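Local structure of aldolase (Klebsiella pneumoniae, 6VOQ) at residues L170-A173 and T174-E178; L180-T183 and A184-I187. The protein is a zinc-binding member of the class II aldolase/adducin family, modelled as an assembly of four chains. All coordinates share one frame; numbering follows the deposited sequence.

Contact 1 (L170-A173 and T174-E178)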
loop_
_atom_site.group_PDB
_atom_site.type_symbol
_atom_site.label_atom_id
_atom_site.label_comp_id
_atom_site.label_asym_id
_atom_site.label_seq_id
_atom_site.Cartn_x
_atom_site.Cartn_y
_atom_site.Cartn_z
ATOM N N LEU A 170 -15.549 6.457 18.518
ATOM C CA LEU A 170 -14.739 6.752 17.340
ATOM C C LEU A 170 -13.964 5.523 16.880
ATOM O O LEU A 170 -13.864 5.268 15.677
ATOM C CB LEU A 170 -13.789 7.916 17.597
ATOM C CG LEU A 170 -13.088 8.447 16.334
ATOM C CD1 LEU A 170 -14.097 8.789 15.215
ATOM C CD2 LEU A 170 -12.218 9.647 16.650
ATOM N N ARG A 171 -13.421 4.741 17.812
ATOM C CA ARG A 171 -12.675 3.562 17.387
ATOM C C ARG A 171 -13.592 2.529 16.746
ATOM O O ARG A 171 -13.198 1.850 15.793
ATOM C CB ARG A 171 -11.914 2.942 18.560
ATOM C CG ARG A 171 -11.040 1.761 18.132
ATOM C CD ARG A 171 -9.861 1.541 19.065
ATOM N NE ARG A 171 -8.907 2.649 19.057
ATOM C CZ ARG A 171 -8.035 2.879 18.078
ATOM N NH1 ARG A 171 -8.000 2.084 17.011
ATOM N NH2 ARG A 171 -7.199 3.909 18.165
ATOM N N GLU A 172 -14.817 2.385 17.257
ATOM C CA GLU A 172 -15.743 1.424 16.673
ATOM C C GLU A 172 -16.204 1.882 15.295
ATOM O O GLU A 172 -16.335 1.066 14.374
ATOM C CB GLU A 172 -16.930 1.208 17.607
ATOM C CG GLU A 172 -17.604 -0.152 17.452
ATOM C CD GLU A 172 -19.072 -0.046 17.039
ATOM O OE1 GLU A 172 -19.623 1.077 17.024
ATOM O OE2 GLU A 172 -19.677 -1.095 16.723
ATOM N N ALA A 173 -16.442 3.184 15.130
ATOM C CA ALA A 173 -16.777 3.709 13.812
ATOM C C ALA A 173 -15.604 3.550 12.852
ATOM O O ALA A 173 -15.798 3.254 11.666
ATOM C CB ALA A 173 -17.204 5.175 13.922
ATOM N N THR A 174 -14.377 3.716 13.350
ATOM C CA THR A 174 -13.209 3.503 12.503
ATOM C C THR A 174 -13.076 2.038 12.106
ATOM O O THR A 174 -12.751 1.726 10.955
ATOM C CB THR A 174 -11.958 3.970 13.227
ATOM O OG1 THR A 174 -12.139 5.332 13.630
ATOM C CG2 THR A 174 -10.760 3.856 12.321
ATOM N N ASN A 175 -13.323 1.127 13.047
ATOM C CA ASN A 175 -13.295 -0.296 12.727
ATOM C C ASN A 175 -14.396 -0.657 11.738
ATOM O O ASN A 175 -14.164 -1.424 10.799
ATOM C CB ASN A 175 -13.426 -1.133 14.002
ATOM C CG ASN A 175 -12.196 -1.050 14.895
ATOM O OD1 ASN A 175 -11.141 -0.560 14.485
ATOM N ND2 ASN A 175 -12.329 -1.535 16.129
ATOM N N ASN A 176 -15.601 -0.110 11.928
ATOM C CA ASN A 176 -16.663 -0.300 10.939
ATOM C C ASN A 176 -16.250 0.215 9.570
ATOM O O ASN A 176 -16.506 -0.437 8.553
ATOM C CB ASN A 176 -17.937 0.410 11.382
ATOM C CG ASN A 176 -18.523 -0.196 12.617
ATOM O OD1 ASN A 176 -18.197 -1.324 12.981
ATOM N ND2 ASN A 176 -19.406 0.542 13.272
ATOM N N THR A 177 -15.632 1.400 9.528
ATOM C CA THR A 177 -15.182 1.961 8.264
ATOM C C THR A 177 -14.129 1.079 7.620
ATOM O O THR A 177 -14.166 0.839 6.407
ATOM C CB THR A 177 -14.623 3.371 8.473
ATOM O OG1 THR A 177 -15.610 4.182 9.113
ATOM C CG2 THR A 177 -14.259 3.992 7.145
ATOM N N GLU A 178 -13.172 0.600 8.416
ATOM C CA GLU A 178 -12.127 -0.244 7.858
ATOM C C GLU A 178 -12.705 -1.555 7.354
ATOM O O GLU A 178 -12.278 -2.062 6.313
ATOM C CB GLU A 178 -11.038 -0.489 8.893
ATOM C CG GLU A 178 -10.143 0.697 9.089
ATOM C CD GLU A 178 -9.305 0.578 10.326
ATOM O OE1 GLU A 178 -9.863 0.238 11.380
ATOM O OE2 GLU A 178 -8.090 0.819 10.245
#
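Thr174 and Thr177 each fold a side-chain hydroxyl back onto the carbonyl one turn earlier. Thr174 OG1 donates to Leu170 O at 2.7 Å, and Thr177 OG1 donates to Ala173 O at the same 2.7 Å. With chi1 of -55° and -56°, both hydroxyls stand beside their own backbone N, anti to the carbonyl carbon, which brings them within range of the preceding turn. Each carbonyl also accepts the amide of the same threonine: Thr174 N lies 2.8 Å from Leu170 O, and it and OG1 come in from opposite faces of the carbonyl plane. Ala173 O is gripped in the same two-sided way, so each hydroxyl of these buried threonines has an acceptor for its proton within the helix. On another side, the Asn176 amide stands 75° from the plane of the Glu172 carboxylate, ND2 3.8 Å from OE1; their hydrogen bonds go elsewhere, Asn176 ND2 to Thr166 O and Glu172 OE1 to Ser168 N. Further out, Val93 of strand 91-94 packs on Leu170, Ala173, Thr174 and Thr177, while Ile14 of helix 4-20 touches Leu170, Arg171 and Thr174. These intrahelical i to i-4 threonine hydroxyl bonds sit in the first turns of helix 170-190, on the face packed against the central sheet.

Contact 2 (L180-T183 and A184-I187)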
loop_
_atom_site.group_PDB
_atom_site.type_symbol
_atom_site.label_atom_id
_atom_site.label_comp_id
_atom_site.label_asym_id
_atom_site.label_seq_id
_atom_site.Cartn_x
_atom_site.Cartn_y
_atom_site.Cartn_z
ATOM N N LEU A 180 -15.792 -1.931 6.217
ATOM C CA LEU A 180 -16.517 -1.605 4.996
ATOM C C LEU A 180 -15.564 -1.415 3.827
ATOM O O LEU A 180 -15.815 -1.919 2.727
ATOM C CB LEU A 180 -17.347 -0.344 5.198
ATOM C CG LEU A 180 -18.731 -0.544 5.765
ATOM C CD1 LEU A 180 -19.246 0.807 6.236
ATOM C CD2 LEU A 180 -19.640 -1.177 4.708
ATOM N N GLU A 181 -14.475 -0.669 4.040
ATOM C CA GLU A 181 -13.544 -0.410 2.950
ATOM C C GLU A 181 -12.922 -1.704 2.453
ATOM O O GLU A 181 -12.807 -1.925 1.243
ATOM C CB GLU A 181 -12.474 0.581 3.406
ATOM C CG GLU A 181 -11.292 0.719 2.461
ATOM C CD GLU A 181 -11.620 1.442 1.155
ATOM O OE1 GLU A 181 -12.730 2.000 1.001
ATOM O OE2 GLU A 181 -10.743 1.456 0.272
ATOM N N GLU A 182 -12.552 -2.586 3.382
ATOM C CA GLU A 182 -12.015 -3.891 3.028
ATOM C C GLU A 182 -13.023 -4.712 2.233
ATOM O O GLU A 182 -12.652 -5.440 1.306
ATOM C CB GLU A 182 -11.602 -4.622 4.302
ATOM C CG GLU A 182 -11.091 -6.006 4.079
ATOM C CD GLU A 182 -9.813 -6.025 3.272
ATOM O OE1 GLU A 182 -9.566 -7.053 2.613
ATOM O OE2 GLU A 182 -9.065 -5.019 3.292
ATOM N N THR A 183 -14.304 -4.607 2.578
ATOM C CA THR A 183 -15.327 -5.322 1.825
ATOM C C THR A 183 -15.515 -4.721 0.435
ATOM O O THR A 183 -15.635 -5.454 -0.552
ATOM C CB THR A 183 -16.640 -5.332 2.606
ATOM O OG1 THR A 183 -16.471 -6.125 3.788
ATOM C CG2 THR A 183 -17.754 -5.938 1.770
ATOM N N ALA A 184 -15.527 -3.393 0.333
ATOM C CA ALA A 184 -15.568 -2.754 -0.974
ATOM C C ALA A 184 -14.345 -3.126 -1.798
ATOM O O ALA A 184 -14.453 -3.418 -2.991
ATOM C CB ALA A 184 -15.671 -1.236 -0.813
ATOM N N ARG A 185 -13.177 -3.161 -1.164
ATOM C CA ARG A 185 -11.972 -3.551 -1.880
ATOM C C ARG A 185 -12.085 -4.982 -2.403
ATOM O O ARG A 185 -11.633 -5.288 -3.514
ATOM C CB ARG A 185 -10.762 -3.385 -0.959
ATOM C CG ARG A 185 -9.436 -3.677 -1.635
ATOM C CD ARG A 185 -8.316 -3.633 -0.643
ATOM N NE ARG A 185 -7.035 -3.946 -1.250
ATOM C CZ ARG A 185 -5.978 -4.344 -0.551
ATOM N NH1 ARG A 185 -6.071 -4.476 0.760
ATOM N NH2 ARG A 185 -4.835 -4.615 -1.159
ATOM N N LEU A 186 -12.691 -5.869 -1.619
ATOM C CA LEU A 186 -12.848 -7.242 -2.064
ATOM C C LEU A 186 -13.725 -7.323 -3.299
ATOM O O LEU A 186 -13.482 -8.162 -4.173
ATOM C CB LEU A 186 -13.437 -8.091 -0.945
ATOM C CG LEU A 186 -12.433 -8.467 0.126
ATOM C CD1 LEU A 186 -13.170 -8.909 1.377
ATOM C CD2 LEU A 186 -11.539 -9.562 -0.414
ATOM N N ILE A 187 -14.744 -6.464 -3.387
ATOM C CA ILE A 187 -15.585 -6.427 -4.577
ATOM C C ILE A 187 -14.726 -6.210 -5.816
ATOM O O ILE A 187 -14.783 -6.984 -6.778
ATOM C CB ILE A 187 -16.668 -5.343 -4.426
ATOM C CG1 ILE A 187 -17.662 -5.751 -3.341
ATOM C CG2 ILE A 187 -17.408 -5.119 -5.737
ATOM C CD1 ILE A 187 -18.658 -4.679 -2.970
#
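Four successive i to i-4 backbone hydrogen bonds carry the helix from 180-183 into 184-187, from Ala184 N to Leu180 O at 2.8 Å through to Ile187 N to Thr183 O at 3.1 Å. Glu182 supplies the side-chain link, reaching both Arg185 and Leu186. Its chain leaves anti to the backbone N (chi1 177°) and bends at chi2, which swings the carboxylate round toward Arg185 and Leu186. OE2 lies 4.0 Å from Arg185 NH1, a long salt bridge made at the guanidinium edge and near its plane, although the carboxylate itself is turned 82° from that plane. The other oxygen, OE1, sits 4.1 Å from Leu186 CG and takes its hydrogen bond from His98 ND1 of the second subunit. This i to i+3 ion pair therefore lies at a subunit interface of the assembly; His98 of that subunit also packs on Arg185 and Leu186. Leu186 CG rests 3.3 Å from Glu182 O, covering that carbonyl with its branch, and Ile187 CG1 lies 3.5 Å from Thr183 O. Elsewhere round the helix, Glu181 turns its carboxylate to the start of helix 98-104, accepting from Leu100 N and Ser97 OG at OE1 and from Tyr99 N at OE2. Thr183 OG1 bonds back to Glu179 O, and Leu180 and Thr183 pack on Ile115 and Val122.

In the fold
From the N terminus the chain first builds helix 4-20 and then the whole mixed sheet with its intervening helices; after its last strand, 162-167, it enters helix 170-190, which carries both contacts. Contact 1 closes before contact 2 opens; they stand in series, neither nesting nor crossing, with centres about 14 Å apart. Neither closes a loop, since each joins adjoining turns of one helix. The two parts of that helix meet different surroundings: 170-178 packs on helix 4-20 and on strands 91-94 and 162-167, whereas 180-187 meets helices 98-104 and 121-125. Both contacts also touch the second subunit, at Gly26 for contact 1 and His98 for contact 2.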